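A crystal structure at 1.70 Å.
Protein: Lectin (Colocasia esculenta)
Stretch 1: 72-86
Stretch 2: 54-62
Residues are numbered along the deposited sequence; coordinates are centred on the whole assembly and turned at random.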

# COMPACT_ATOMS: atom_id res chain seq x y z
N TRP A 72 -1.94 6.02 -22.27
CA TRP A 72 -1.89 4.61 -21.89
C TRP A 72 -2.80 4.35 -20.70
O TRP A 72 -2.99 5.25 -19.87
CB TRP A 72 -0.42 4.22 -21.55
CG TRP A 72 -0.19 2.82 -21.06
CD1 TRP A 72 0.13 1.73 -21.81
CD2 TRP A 72 -0.18 2.38 -19.69
NE1 TRP A 72 0.30 0.63 -21.01
CE2 TRP A 72 0.11 1.00 -19.70
CE3 TRP A 72 -0.44 3.01 -18.46
CZ2 TRP A 72 0.17 0.24 -18.52
CZ3 TRP A 72 -0.36 2.26 -17.30
CH2 TRP A 72 -0.06 0.89 -17.33
N ARG A 73 -3.38 3.14 -20.62
CA ARG A 73 -4.24 2.70 -19.50
C ARG A 73 -3.97 1.22 -19.17
O ARG A 73 -3.67 0.44 -20.08
CB ARG A 73 -5.74 2.97 -19.78
CG ARG A 73 -6.33 2.28 -20.99
CD ARG A 73 -7.77 2.73 -21.25
NE ARG A 73 -7.84 4.01 -21.95
CZ ARG A 73 -7.95 4.14 -23.27
NH1 ARG A 73 -8.01 3.07 -24.05
NH2 ARG A 73 -8.01 5.35 -23.82
N SER A 74 -4.03 0.85 -17.88
CA SER A 74 -3.76 -0.53 -17.45
C SER A 74 -4.90 -1.52 -17.80
O SER A 74 -4.70 -2.73 -17.66
CB SER A 74 -3.45 -0.58 -15.96
OG SER A 74 -4.47 0.01 -15.18
N ARG A 75 -6.08 -1.01 -18.21
CA ARG A 75 -7.28 -1.75 -18.64
C ARG A 75 -7.99 -2.50 -17.49
O ARG A 75 -9.22 -2.54 -17.48
CB ARG A 75 -6.98 -2.73 -19.80
N ALA A 76 -7.24 -3.07 -16.53
CA ALA A 76 -7.81 -3.77 -15.37
C ALA A 76 -8.54 -2.79 -14.47
O ALA A 76 -7.98 -1.75 -14.09
CB ALA A 76 -6.72 -4.51 -14.60
N LYS A 77 -9.80 -3.09 -14.16
CA LYS A 77 -10.68 -2.25 -13.35
C LYS A 77 -11.48 -3.08 -12.36
O LYS A 77 -11.78 -4.24 -12.63
CB LYS A 77 -11.68 -1.51 -14.26
CG LYS A 77 -11.10 -0.36 -15.08
CD LYS A 77 -12.20 0.36 -15.88
CE LYS A 77 -12.60 -0.32 -17.17
NZ LYS A 77 -11.53 -0.23 -18.21
N SER A 78 -11.90 -2.46 -11.26
CA SER A 78 -12.77 -3.11 -10.28
C SER A 78 -13.86 -2.10 -9.84
O SER A 78 -14.19 -1.21 -10.62
CB SER A 78 -11.94 -3.67 -9.12
OG SER A 78 -12.74 -4.46 -8.26
N VAL A 79 -14.44 -2.27 -8.64
CA VAL A 79 -15.53 -1.39 -8.15
C VAL A 79 -15.03 0.01 -7.79
O VAL A 79 -13.84 0.19 -7.55
CB VAL A 79 -16.28 -2.02 -6.95
CG1 VAL A 79 -17.03 -3.28 -7.37
CG2 VAL A 79 -15.34 -2.30 -5.77
N LYS A 80 -15.94 0.99 -7.73
CA LYS A 80 -15.55 2.35 -7.33
C LYS A 80 -15.13 2.33 -5.87
O LYS A 80 -15.81 1.75 -5.02
CB LYS A 80 -16.69 3.35 -7.57
CG LYS A 80 -16.25 4.80 -7.46
CD LYS A 80 -17.42 5.74 -7.71
CE LYS A 80 -16.96 7.16 -7.88
NZ LYS A 80 -18.09 8.08 -8.16
N GLY A 81 -13.98 2.92 -5.61
CA GLY A 81 -13.43 2.97 -4.26
C GLY A 81 -12.05 3.57 -4.25
O GLY A 81 -11.68 4.31 -5.16
N ASN A 82 -11.29 3.25 -3.19
CA ASN A 82 -9.92 3.74 -2.95
C ASN A 82 -8.92 2.65 -3.29
O ASN A 82 -9.01 1.55 -2.75
CB ASN A 82 -9.76 4.18 -1.49
CG ASN A 82 -10.70 5.27 -1.05
OD1 ASN A 82 -10.88 6.28 -1.71
ND2 ASN A 82 -11.32 5.09 0.11
N TYR A 83 -7.96 2.98 -4.16
CA TYR A 83 -6.96 2.03 -4.63
C TYR A 83 -5.56 2.52 -4.31
O TYR A 83 -5.36 3.71 -4.04
CB TYR A 83 -7.12 1.80 -6.15
CG TYR A 83 -8.35 0.99 -6.48
CD1 TYR A 83 -8.26 -0.37 -6.73
CD2 TYR A 83 -9.61 1.58 -6.52
CE1 TYR A 83 -9.40 -1.14 -6.99
CE2 TYR A 83 -10.76 0.82 -6.75
CZ TYR A 83 -10.64 -0.55 -6.98
OH TYR A 83 -11.75 -1.32 -7.20
N ALA A 84 -4.59 1.61 -4.38
CA ALA A 84 -3.19 1.95 -4.16
C ALA A 84 -2.30 1.20 -5.14
O ALA A 84 -2.40 -0.02 -5.24
CB ALA A 84 -2.79 1.62 -2.72
N ALA A 85 -1.44 1.94 -5.87
CA ALA A 85 -0.44 1.36 -6.76
C ALA A 85 0.85 1.37 -5.97
O ALA A 85 1.30 2.44 -5.56
CB ALA A 85 -0.31 2.14 -8.06
N VAL A 86 1.38 0.18 -5.64
CA VAL A 86 2.52 0.03 -4.73
C VAL A 86 3.71 -0.59 -5.43
O VAL A 86 3.56 -1.58 -6.15
CB VAL A 86 2.09 -0.83 -3.51
CG1 VAL A 86 3.26 -1.07 -2.54
CG2 VAL A 86 0.92 -0.20 -2.77
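Stretch 2 (54-62) TLTDYGELV

The most unusual feature of this contact is a glycine whose CA sits over the face of a tyrosine ring. Gly59 CA sits 3.6 Å from the centroid of the Tyr83 ring, 19° off the ring normal, in a CH-pi contact over the face. The closest atoms of these two residues are Gly59 CA and Tyr83 CG, at 3.4 Å. A CB on Gly59 would point toward stretch 1 and fall 2.6 Å from Tyr83 CD1, which is a clash. The phi of Gly59 is 80°, and a positive phi also favours glycine.

Stretch 2 is a hairpin. Strand 54-55 leads into a type I turn from Thr56 to Gly59, and strand 61-62 leads out. Within it, Thr54 N bonds to Val62 O and Val62 N to Thr54 O. Thr56 OG1 accepts hydrogen bonds from Tyr58 N at 3.3 Å and from Glu60 N at 3.1 Å, which ties the turn together.

Stretch 1 runs from strand 72-73 through a long loop to strand 84-86. Its first strand is antiparallel to strand 61-62. Arg73 and Val62 form a non-hydrogen-bonded pair with CA atoms 4.6 Å apart, and both side chains start on the same face of the sheet. Two CA-H...O contacts support the pair: Arg73 CA to Leu61 O at 3.3 Å and Val62 CA to Trp72 O at 3.5 Å.

At the next step, Ser74 N donates to Leu61 O at 3.0 Å. Leu61 N in turn donates to the side chain, Ser74 OG, at 2.8 Å. The serine hydroxyl thus takes the place of a backbone acceptor. It also donates to a water at 2.7 Å, and that water donates to Gly59 O and Ala76 O, each at 2.7 Å.

Glu60 reaches along the loop with an extended chi1 and chi2, both t. Its OE2 accepts a weak hydrogen bond from Arg75 N at 3.1 Å. The same OE2 forms a long salt bridge with Lys77 NZ at 3.7 Å. The Arg75 side chain is not modelled beyond CB.

The loop then follows the turn. Ser78 N donates to Tyr58 O at 2.9 Å, and Gly81 N donates to Asp57 O at 2.8 Å. Lys80 CA also approaches Asp57 O, at 3.3 Å. A water bridges the same region, its O 2.7 Å from Asp57 OD1 and 2.8 Å from Gly81 O. Tyr58 loses more surface to the other stretch than any other residue here. Its ring has Ser78 O at the edge, and its CE1 is 3.6 Å from Lys80 CB.

Tyr83 is held from within its own stretch as well: its OH donates to Val79 O at 2.6 Å. The side-chain contacts from Tyr83 CB onward are apolar. Tyr83 CB meets Leu55 CD2 at 3.8 Å. Ala85 CB lies 4.2 Å from Leu55 CD2 and 3.9 Å from Leu61 CD2. At the start of stretch 1, the edge of the Trp72 ring meets Leu61, with Trp72 CZ3 3.8 Å from Leu61 CB.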

# COMPACT_ATOMS: atom_id res chain seq x y z
N THR A 54 -1.77 8.82 -13.13
CA THR A 54 -2.87 8.90 -12.17
C THR A 54 -3.47 7.50 -11.98
O THR A 54 -3.18 6.57 -12.75
CB THR A 54 -3.94 9.92 -12.59
OG1 THR A 54 -4.41 9.63 -13.90
CG2 THR A 54 -3.46 11.38 -12.47
N LEU A 55 -4.28 7.36 -10.95
CA LEU A 55 -4.96 6.10 -10.63
C LEU A 55 -6.43 6.42 -10.43
O LEU A 55 -6.75 7.25 -9.58
CB LEU A 55 -4.31 5.46 -9.39
CG LEU A 55 -4.87 4.13 -8.87
CD1 LEU A 55 -4.65 3.00 -9.88
CD2 LEU A 55 -4.20 3.76 -7.57
N THR A 56 -7.30 5.84 -11.26
CA THR A 56 -8.74 6.12 -11.19
C THR A 56 -9.38 5.49 -9.94
O THR A 56 -8.76 4.65 -9.27
CB THR A 56 -9.48 5.66 -12.46
OG1 THR A 56 -9.60 4.23 -12.48
CG2 THR A 56 -8.85 6.16 -13.73
N ASP A 57 -10.64 5.89 -9.66
CA ASP A 57 -11.43 5.37 -8.54
C ASP A 57 -11.87 3.93 -8.81
O ASP A 57 -12.49 3.32 -7.95
CB ASP A 57 -12.65 6.28 -8.29
CG ASP A 57 -12.31 7.68 -7.83
OD1 ASP A 57 -11.19 7.88 -7.30
OD2 ASP A 57 -13.18 8.58 -7.95
N TYR A 58 -11.50 3.37 -9.98
CA TYR A 58 -11.79 1.98 -10.35
C TYR A 58 -10.48 1.15 -10.40
O TYR A 58 -10.50 -0.02 -10.78
CB TYR A 58 -12.55 1.91 -11.68
CG TYR A 58 -13.87 2.64 -11.61
CD1 TYR A 58 -15.03 1.99 -11.21
CD2 TYR A 58 -13.96 3.99 -11.95
CE1 TYR A 58 -16.25 2.67 -11.12
CE2 TYR A 58 -15.17 4.68 -11.86
CZ TYR A 58 -16.31 4.01 -11.44
OH TYR A 58 -17.51 4.69 -11.37
N GLY A 59 -9.38 1.77 -9.99
CA GLY A 59 -8.07 1.13 -9.89
C GLY A 59 -7.30 1.01 -11.19
O GLY A 59 -6.40 0.17 -11.29
N GLU A 60 -7.60 1.86 -12.17
CA GLU A 60 -6.90 1.83 -13.44
C GLU A 60 -5.78 2.87 -13.44
O GLU A 60 -6.02 4.04 -13.11
CB GLU A 60 -7.89 2.11 -14.58
CG GLU A 60 -7.38 1.75 -15.96
CD GLU A 60 -8.43 1.85 -17.06
OE1 GLU A 60 -9.47 2.51 -16.85
OE2 GLU A 60 -8.20 1.27 -18.14
N LEU A 61 -4.55 2.44 -13.78
CA LEU A 61 -3.43 3.37 -13.95
C LEU A 61 -3.61 4.09 -15.29
O LEU A 61 -3.95 3.44 -16.28
CB LEU A 61 -2.08 2.64 -13.91
CG LEU A 61 -1.61 2.16 -12.54
CD1 LEU A 61 -0.51 1.15 -12.70
CD2 LEU A 61 -1.10 3.33 -11.68
N VAL A 62 -3.42 5.43 -15.33
CA VAL A 62 -3.62 6.21 -16.56
C VAL A 62 -2.47 7.20 -16.75
O VAL A 62 -2.12 7.94 -15.82
CB VAL A 62 -4.99 6.96 -16.56
CG1 VAL A 62 -5.18 7.81 -17.82
CG2 VAL A 62 -6.16 5.99 -16.40
O HOH W 1 -10.62 6.90 -4.87
O HOH W 2 -5.43 -1.54 -13.20